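Local coordinates for Aar187cp (Eremothecium gossypii, PDB 3ZIL), which probably regulates the establishment of sister-chromatid cohesion through cohesin, the crystallised part being its helical Wap1 domain, at residues A[278-290]-A[321-333]. Sequence-based numbering, arbitrary orientation.
Sequences LILQLGLLLNIVS and FVLQLFLLVYAYS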
ATOM      1  N   LEU A 278      13.153  -0.286 -11.467  1.00 20.19           N
ATOM      2  CA  LEU A 278      13.670   0.892 -12.068  1.00 20.74           C
ATOM      3  C   LEU A 278      12.519   1.705 -12.611  1.00 18.13           C
ATOM      4  O   LEU A 278      12.554   2.943 -12.532  1.00 16.37           O
ATOM      5  CB  LEU A 278      14.603   0.557 -13.242  1.00 24.05           C
ATOM      6  CG  LEU A 278      15.996   0.106 -12.895  1.00 28.09           C
ATOM      7  CD1 LEU A 278      16.591  -0.333 -14.233  1.00 29.78           C
ATOM      8  CD2 LEU A 278      16.846   1.241 -12.308  1.00 29.00           C
ATOM      9  N   ILE A 279      11.518   1.030 -13.216  1.00 16.83           N
ATOM     10  CA  ILE A 279      10.386   1.807 -13.764  1.00 15.23           C
ATOM     11  C   ILE A 279       9.697   2.584 -12.629  1.00 15.17           C
ATOM     12  O   ILE A 279       9.335   3.758 -12.759  1.00 16.45           O
ATOM     13  CB  ILE A 279       9.361   0.892 -14.481  1.00 15.45           C
ATOM     14  CG1 ILE A 279       9.932   0.377 -15.862  1.00 17.36           C
ATOM     15  CG2 ILE A 279       8.020   1.649 -14.664  1.00 13.53           C
ATOM     16  CD1 ILE A 279       9.113  -0.775 -16.494  1.00 16.35           C
ATOM     17  N   LEU A 280       9.453   1.923 -11.494  1.00 14.99           N
ATOM     18  CA  LEU A 280       8.774   2.624 -10.406  1.00 15.14           C
ATOM     19  C   LEU A 280       9.665   3.786  -9.774  1.00 16.59           C
ATOM     20  O   LEU A 280       9.147   4.903  -9.501  1.00 16.92           O
ATOM     21  CB  LEU A 280       8.327   1.605  -9.293  1.00 16.61           C
ATOM     22  CG  LEU A 280       7.250   0.622  -9.701  1.00 20.17           C
ATOM     23  CD1 LEU A 280       7.162  -0.489  -8.646  1.00 18.83           C
ATOM     24  CD2 LEU A 280       5.904   1.359  -9.800  1.00 18.00           C
ATOM     25  N   GLN A 281      10.977   3.539  -9.544  1.00 15.68           N
ATOM     26  CA  GLN A 281      11.824   4.640  -9.123  1.00 18.11           C
ATOM     27  C   GLN A 281      11.876   5.803 -10.132  1.00 17.20           C
ATOM     28  O   GLN A 281      11.852   6.969  -9.735  1.00 15.22           O
ATOM     29  CB  GLN A 281      13.261   4.156  -8.848  1.00 21.30           C
ATOM     30  CG  GLN A 281      13.315   3.018  -7.828  1.00 25.97           C
ATOM     31  CD  GLN A 281      14.754   2.554  -7.449  1.00 29.12           C
ATOM     32  OE1 GLN A 281      15.685   2.641  -8.227  1.00 26.85           O
ATOM     33  NE2 GLN A 281      14.902   2.087  -6.225  1.00 29.54           N
ATOM     34  N   LEU A 282      11.935   5.494 -11.441  1.00 18.25           N
ATOM     35  CA  LEU A 282      11.912   6.582 -12.446  1.00 19.21           C
ATOM     36  C   LEU A 282      10.535   7.290 -12.474  1.00 19.23           C
ATOM     37  O   LEU A 282      10.470   8.478 -12.585  1.00 21.11           O
ATOM     38  CB  LEU A 282      12.261   6.046 -13.849  1.00 17.67           C
ATOM     39  CG  LEU A 282      13.750   5.685 -13.985  1.00 18.87           C
ATOM     40  CD1 LEU A 282      14.040   4.647 -15.085  1.00 20.60           C
ATOM     41  CD2 LEU A 282      14.645   6.930 -14.191  1.00 18.01           C
ATOM     42  N   GLY A 283       9.459   6.531 -12.371  1.00 18.37           N
ATOM     43  CA  GLY A 283       8.120   7.104 -12.299  1.00 17.84           C
ATOM     44  C   GLY A 283       8.090   8.022 -11.084  1.00 20.64           C
ATOM     45  O   GLY A 283       7.544   9.131 -11.156  1.00 20.77           O
ATOM     46  N   LEU A 284       8.714   7.612  -9.977  1.00 18.27           N
ATOM     47  CA  LEU A 284       8.671   8.512  -8.797  1.00 18.57           C
ATOM     48  C   LEU A 284       9.549   9.772  -9.029  1.00 18.71           C
ATOM     49  O   LEU A 284       9.106  10.891  -8.773  1.00 15.98           O
ATOM     50  CB  LEU A 284       9.000   7.764  -7.504  1.00 17.38           C
ATOM     51  CG  LEU A 284       9.141   8.648  -6.281  1.00 19.22           C
ATOM     52  CD1 LEU A 284       7.818   9.364  -6.012  1.00 17.01           C
ATOM     53  CD2 LEU A 284       9.565   7.829  -5.081  1.00 17.68           C
ATOM     54  N   LEU A 285      10.801   9.572  -9.498  1.00 18.25           N
ATOM     55  CA  LEU A 285      11.577  10.694 -10.009  1.00 19.05           C
ATOM     56  C   LEU A 285      10.760  11.669 -10.905  1.00 18.72           C
ATOM     57  O   LEU A 285      10.803  12.905 -10.686  1.00 20.05           O
ATOM     58  CB  LEU A 285      12.830  10.241 -10.728  1.00 18.15           C
ATOM     59  CG  LEU A 285      13.876   9.754  -9.690  1.00 17.85           C
ATOM     60  CD1 LEU A 285      14.971   8.931 -10.342  1.00 21.84           C
ATOM     61  CD2 LEU A 285      14.423  10.983  -8.972  1.00 18.30           C
ATOM     62  N   LEU A 286      10.096  11.124 -11.907  1.00 18.47           N
ATOM     63  CA  LEU A 286       9.330  11.916 -12.880  1.00 20.14           C
ATOM     64  C   LEU A 286       8.270  12.799 -12.201  1.00 21.06           C
ATOM     65  O   LEU A 286       8.140  13.998 -12.529  1.00 23.44           O
ATOM     66  CB  LEU A 286       8.696  10.999 -13.955  1.00 18.34           C
ATOM     67  CG  LEU A 286       7.918  11.761 -15.083  1.00 17.82           C
ATOM     68  CD1 LEU A 286       8.880  12.575 -15.937  1.00 18.03           C
ATOM     69  CD2 LEU A 286       7.152  10.774 -15.994  1.00 18.51           C
ATOM     70  N   ASN A 287       7.540  12.188 -11.259  1.00 18.06           N
ATOM     71  CA  ASN A 287       6.562  12.876 -10.467  1.00 19.25           C
ATOM     72  C   ASN A 287       7.211  14.073  -9.763  1.00 18.99           C
ATOM     73  O   ASN A 287       6.662  15.159  -9.741  1.00 23.60           O
ATOM     74  CB  ASN A 287       5.860  11.933  -9.471  1.00 16.76           C
ATOM     75  CG  ASN A 287       4.404  11.641  -9.896  1.00 18.05           C
ATOM     76  OD1 ASN A 287       4.011  11.952 -11.050  1.00 18.08           O
ATOM     77  ND2 ASN A 287       3.613  11.038  -8.993  1.00 15.14           N
ATOM     78  N   ILE A 288       8.416  13.896  -9.265  1.00 18.28           N
ATOM     79  CA  ILE A 288       9.045  14.988  -8.466  1.00 19.13           C
ATOM     80  C   ILE A 288       9.703  15.974  -9.435  1.00 24.11           C
ATOM     81  O   ILE A 288       9.480  17.209  -9.323  1.00 24.63           O
ATOM     82  CB  ILE A 288      10.123  14.420  -7.489  1.00 19.81           C
ATOM     83  CG1 ILE A 288       9.481  13.480  -6.438  1.00 16.44           C
ATOM     84  CG2 ILE A 288      10.913  15.532  -6.755  1.00 16.49           C
ATOM     85  CD1 ILE A 288      10.470  12.537  -5.798  1.00 19.25           C
ATOM     86  N   VAL A 289      10.520  15.458 -10.379  1.00 23.37           N
ATOM     87  CA  VAL A 289      11.331  16.384 -11.156  1.00 23.78           C
ATOM     88  C   VAL A 289      10.594  17.207 -12.214  1.00 27.07           C
ATOM     89  O   VAL A 289      11.117  18.287 -12.557  1.00 24.57           O
ATOM     90  CB  VAL A 289      12.539  15.746 -11.836  1.00 22.83           C
ATOM     91  CG1 VAL A 289      13.413  15.069 -10.780  1.00 23.17           C
ATOM     92  CG2 VAL A 289      12.092  14.837 -12.983  1.00 20.73           C
ATOM     93  N   SER A 290       9.439  16.713 -12.733  1.00 24.43           N
ATOM     94  CA  SER A 290       8.629  17.477 -13.691  1.00 24.00           C
ATOM     95  C   SER A 290       7.853  18.586 -12.965  1.00 25.19           C
ATOM     96  O   SER A 290       7.302  19.471 -13.583  1.00 25.91           O
ATOM     97  CB  SER A 290       7.650  16.556 -14.413  1.00 25.64           C
ATOM     98  OG  SER A 290       6.665  16.095 -13.497  1.00 28.09           O
ATOM     99  N   PHE A 321      10.866   0.668 -22.817  1.00 29.37           N
ATOM    100  CA  PHE A 321      10.171   1.637 -21.981  1.00 28.53           C
ATOM    101  C   PHE A 321      11.115   2.183 -20.878  1.00 25.26           C
ATOM    102  O   PHE A 321      11.221   3.381 -20.683  1.00 23.13           O
ATOM    103  CB  PHE A 321       8.963   0.964 -21.356  1.00 28.07           C
ATOM    104  CG  PHE A 321       8.127   1.887 -20.520  1.00 26.99           C
ATOM    105  CD1 PHE A 321       7.344   2.865 -21.125  1.00 27.75           C
ATOM    106  CD2 PHE A 321       8.114   1.774 -19.148  1.00 26.26           C
ATOM    107  CE1 PHE A 321       6.557   3.700 -20.377  1.00 26.04           C
ATOM    108  CE2 PHE A 321       7.294   2.594 -18.389  1.00 21.57           C
ATOM    109  CZ  PHE A 321       6.526   3.553 -19.004  1.00 22.84           C
ATOM    110  N   VAL A 322      11.851   1.312 -20.197  1.00 25.30           N
ATOM    111  CA  VAL A 322      12.720   1.827 -19.135  1.00 26.29           C
ATOM    112  C   VAL A 322      13.756   2.851 -19.603  1.00 25.52           C
ATOM    113  O   VAL A 322      13.949   3.854 -18.943  1.00 22.23           O
ATOM    114  CB  VAL A 322      13.429   0.770 -18.253  1.00 29.31           C
ATOM    115  CG1 VAL A 322      13.497   1.310 -16.856  1.00 29.03           C
ATOM    116  CG2 VAL A 322      12.698  -0.534 -18.203  1.00 35.50           C
ATOM    117  N   LEU A 323      14.429   2.578 -20.735  1.00 24.28           N
ATOM    118  CA  LEU A 323      15.345   3.547 -21.271  1.00 22.55           C
ATOM    119  C   LEU A 323      14.656   4.838 -21.688  1.00 20.98           C
ATOM    120  O   LEU A 323      15.202   5.906 -21.470  1.00 21.70           O
ATOM    121  CB  LEU A 323      16.168   2.968 -22.437  1.00 25.46           C
ATOM    122  CG  LEU A 323      17.193   3.966 -22.979  1.00 29.90           C
ATOM    123  CD1 LEU A 323      18.017   4.632 -21.882  1.00 27.89           C
ATOM    124  CD2 LEU A 323      18.100   3.280 -23.992  1.00 35.00           C
ATOM    125  N   GLN A 324      13.479   4.748 -22.288  1.00 20.08           N
ATOM    126  CA  GLN A 324      12.720   5.954 -22.650  1.00 20.88           C
ATOM    127  C   GLN A 324      12.369   6.812 -21.466  1.00 20.82           C
ATOM    128  O   GLN A 324      12.477   8.043 -21.505  1.00 19.13           O
ATOM    129  CB  GLN A 324      11.447   5.533 -23.374  1.00 21.03           C
ATOM    130  CG  GLN A 324      11.823   5.100 -24.800  1.00 22.09           C
ATOM    131  CD  GLN A 324      10.697   4.353 -25.457  1.00 25.95           C
ATOM    132  OE1 GLN A 324       9.968   3.601 -24.785  1.00 22.92           O
ATOM    133  NE2 GLN A 324      10.527   4.546 -26.766  1.00 25.59           N
ATOM    134  N   LEU A 325      11.959   6.136 -20.397  1.00 19.28           N
ATOM    135  CA  LEU A 325      11.604   6.807 -19.173  1.00 19.50           C
ATOM    136  C   LEU A 325      12.887   7.451 -18.587  1.00 21.38           C
ATOM    137  O   LEU A 325      12.889   8.594 -18.116  1.00 18.34           O
ATOM    138  CB  LEU A 325      11.014   5.692 -18.248  1.00 20.64           C
ATOM    139  CG  LEU A 325      10.311   6.155 -16.966  1.00 24.84           C
ATOM    140  CD1 LEU A 325       9.408   7.380 -17.205  1.00 24.48           C
ATOM    141  CD2 LEU A 325       9.581   4.962 -16.314  1.00 22.30           C
ATOM    142  N   PHE A 326      14.004   6.730 -18.641  1.00 21.64           N
ATOM    143  CA  PHE A 326      15.234   7.292 -18.108  1.00 22.72           C
ATOM    144  C   PHE A 326      15.581   8.592 -18.817  1.00 25.20           C
ATOM    145  O   PHE A 326      16.044   9.545 -18.194  1.00 23.75           O
ATOM    146  CB  PHE A 326      16.387   6.280 -18.237  1.00 23.22           C
ATOM    147  CG  PHE A 326      17.706   6.816 -17.781  1.00 26.16           C
ATOM    148  CD1 PHE A 326      18.086   6.694 -16.481  1.00 31.01           C
ATOM    149  CD2 PHE A 326      18.549   7.480 -18.664  1.00 27.52           C
ATOM    150  CE1 PHE A 326      19.295   7.218 -16.036  1.00 33.94           C
ATOM    151  CE2 PHE A 326      19.735   8.049 -18.226  1.00 30.60           C
ATOM    152  CZ  PHE A 326      20.124   7.896 -16.914  1.00 34.94           C
ATOM    153  N   LEU A 327      15.405   8.607 -20.144  1.00 27.42           N
ATOM    154  CA  LEU A 327      15.805   9.767 -20.949  1.00 25.78           C
ATOM    155  C   LEU A 327      14.899  10.971 -20.658  1.00 24.74           C
ATOM    156  O   LEU A 327      15.337  12.111 -20.672  1.00 23.38           O
ATOM    157  CB  LEU A 327      15.680   9.414 -22.431  1.00 24.40           C
ATOM    158  CG  LEU A 327      16.723   8.414 -22.946  1.00 30.58           C
ATOM    159  CD1 LEU A 327      16.548   8.095 -24.445  1.00 32.18           C
ATOM    160  CD2 LEU A 327      18.137   8.873 -22.696  1.00 27.87           C
ATOM    161  N   LEU A 328      13.605  10.697 -20.478  1.00 22.86           N
ATOM    162  CA  LEU A 328      12.669  11.740 -20.111  1.00 22.29           C
ATOM    163  C   LEU A 328      13.086  12.345 -18.763  1.00 21.91           C
ATOM    164  O   LEU A 328      13.093  13.579 -18.613  1.00 19.92           O
ATOM    165  CB  LEU A 328      11.226  11.183 -20.068  1.00 23.05           C
ATOM    166  CG  LEU A 328      10.130  12.095 -19.523  1.00 24.18           C
ATOM    167  CD1 LEU A 328      10.088  13.422 -20.239  1.00 22.29           C
ATOM    168  CD2 LEU A 328       8.771  11.394 -19.596  1.00 26.12           C
ATOM    169  N   VAL A 329      13.393  11.490 -17.788  1.00 21.52           N
ATOM    170  CA  VAL A 329      13.700  12.003 -16.467  1.00 23.53           C
ATOM    171  C   VAL A 329      15.020  12.810 -16.593  1.00 25.65           C
ATOM    172  O   VAL A 329      15.122  13.934 -16.084  1.00 24.35           O
ATOM    173  CB  VAL A 329      13.804  10.881 -15.402  1.00 23.32           C
ATOM    174  CG1 VAL A 329      14.558  11.380 -14.162  1.00 20.41           C
ATOM    175  CG2 VAL A 329      12.406  10.282 -15.066  1.00 19.85           C
ATOM    176  N   TYR A 330      15.985  12.252 -17.324  1.00 26.14           N
ATOM    177  CA  TYR A 330      17.229  12.962 -17.655  1.00 25.84           C
ATOM    178  C   TYR A 330      17.025  14.372 -18.315  1.00 22.74           C
ATOM    179  O   TYR A 330      17.644  15.340 -17.915  1.00 23.92           O
ATOM    180  CB  TYR A 330      18.137  12.093 -18.533  1.00 26.73           C
ATOM    181  CG  TYR A 330      19.400  12.861 -18.861  1.00 32.34           C
ATOM    182  CD1 TYR A 330      20.291  13.258 -17.848  1.00 31.54           C
ATOM    183  CD2 TYR A 330      19.677  13.241 -20.170  1.00 37.09           C
ATOM    184  CE1 TYR A 330      21.416  14.006 -18.153  1.00 37.78           C
ATOM    185  CE2 TYR A 330      20.805  13.975 -20.477  1.00 36.79           C
ATOM    186  CZ  TYR A 330      21.657  14.354 -19.464  1.00 36.35           C
ATOM    187  OH  TYR A 330      22.771  15.082 -19.797  1.00 44.20           O
ATOM    188  N   ALA A 331      16.162  14.468 -19.298  1.00 23.94           N
ATOM    189  CA  ALA A 331      15.880  15.744 -19.986  1.00 23.93           C
ATOM    190  C   ALA A 331      15.433  16.784 -18.954  1.00 26.53           C
ATOM    191  O   ALA A 331      15.849  17.955 -19.032  1.00 26.23           O
ATOM    192  CB  ALA A 331      14.804  15.532 -21.025  1.00 22.29           C
ATOM    193  N   TYR A 332      14.615  16.355 -17.964  1.00 24.57           N
ATOM    194  CA  TYR A 332      14.206  17.262 -16.863  1.00 22.25           C
ATOM    195  C   TYR A 332      15.394  17.683 -16.009  1.00 23.09           C
ATOM    196  O   TYR A 332      15.560  18.878 -15.653  1.00 25.09           O
ATOM    197  CB  TYR A 332      13.067  16.634 -15.987  1.00 22.39           C
ATOM    198  CG  TYR A 332      11.664  16.871 -16.580  1.00 22.11           C
ATOM    199  CD1 TYR A 332      11.058  18.083 -16.444  1.00 22.87           C
ATOM    200  CD2 TYR A 332      10.980  15.879 -17.281  1.00 23.96           C
ATOM    201  CE1 TYR A 332       9.837  18.355 -16.995  1.00 23.51           C
ATOM    202  CE2 TYR A 332       9.725  16.119 -17.786  1.00 26.09           C
ATOM    203  CZ  TYR A 332       9.146  17.374 -17.624  1.00 23.06           C
ATOM    204  OH  TYR A 332       7.909  17.696 -18.148  1.00 24.28           O
ATOM    205  N   SER A 333      16.282  16.732 -15.729  1.00 26.76           N
ATOM    206  CA  SER A 333      17.444  17.038 -14.909  1.00 29.67           C
ATOM    207  C   SER A 333      18.400  18.040 -15.637  1.00 33.18           C
ATOM    208  O   SER A 333      18.710  19.154 -15.137  1.00 31.10           O
ATOM    209  CB  SER A 333      18.171  15.767 -14.543  1.00 31.91           C
ATOM    210  OG  SER A 333      19.284  16.138 -13.774  1.00 45.93           O
TER
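Leu286 turns CG away from the backbone N (chi1 -177°), as does Leu325, whereas Leu282 keeps CG beside it, on the far side from the carbonyl carbon (chi1 -72°), and these choices carry the three side chains into the groove between two helices that run in roughly the same direction. The pair is a worked example of knobs-into-holes packing inside the all-helical Wap1 domain, the axes of 278-289 and 321-333 crossing at 27° and 9.6 Å apart. Leu282 enters a hole formed by Val322, Leu325, Phe326 and Val329, its CB lying 3.7 Å from Leu325 CG while CD1 meets Val322 CG1. Leu325 is the reciprocal knob, set among Ile279, Leu282, Gly283 and Leu286. Toward one end, Ile279 brings CG2 to the edge of the Phe321 ring, in its plane, and CG1 against both methyls of Val322. Toward the other, Leu286 crosses Leu328 at about a right angle, CD1 lying 3.8 Å from Leu328 CG. No hydrogen bond joins 278-290 to 321-333, the contact between them is mainly apolar, and helix 365-375 packs beside this end. Tyr332 closes the row: Val289 CG2 touches its CB at 3.6 Å, and its hydroxyl bonds to Arg370 O. With an alanine at Tyr332, Arg370 O would probably lose this partner and a gap would open beside Leu286 and Ser290. Ser290 OG and N grip Leu286 O from opposite faces of its plane, the OG bond being 2.7 Å long, and Ser290 CA makes a CH-pi contact over one face of the Tyr332 ring, 3.9 Å from its centroid, offset toward the rim.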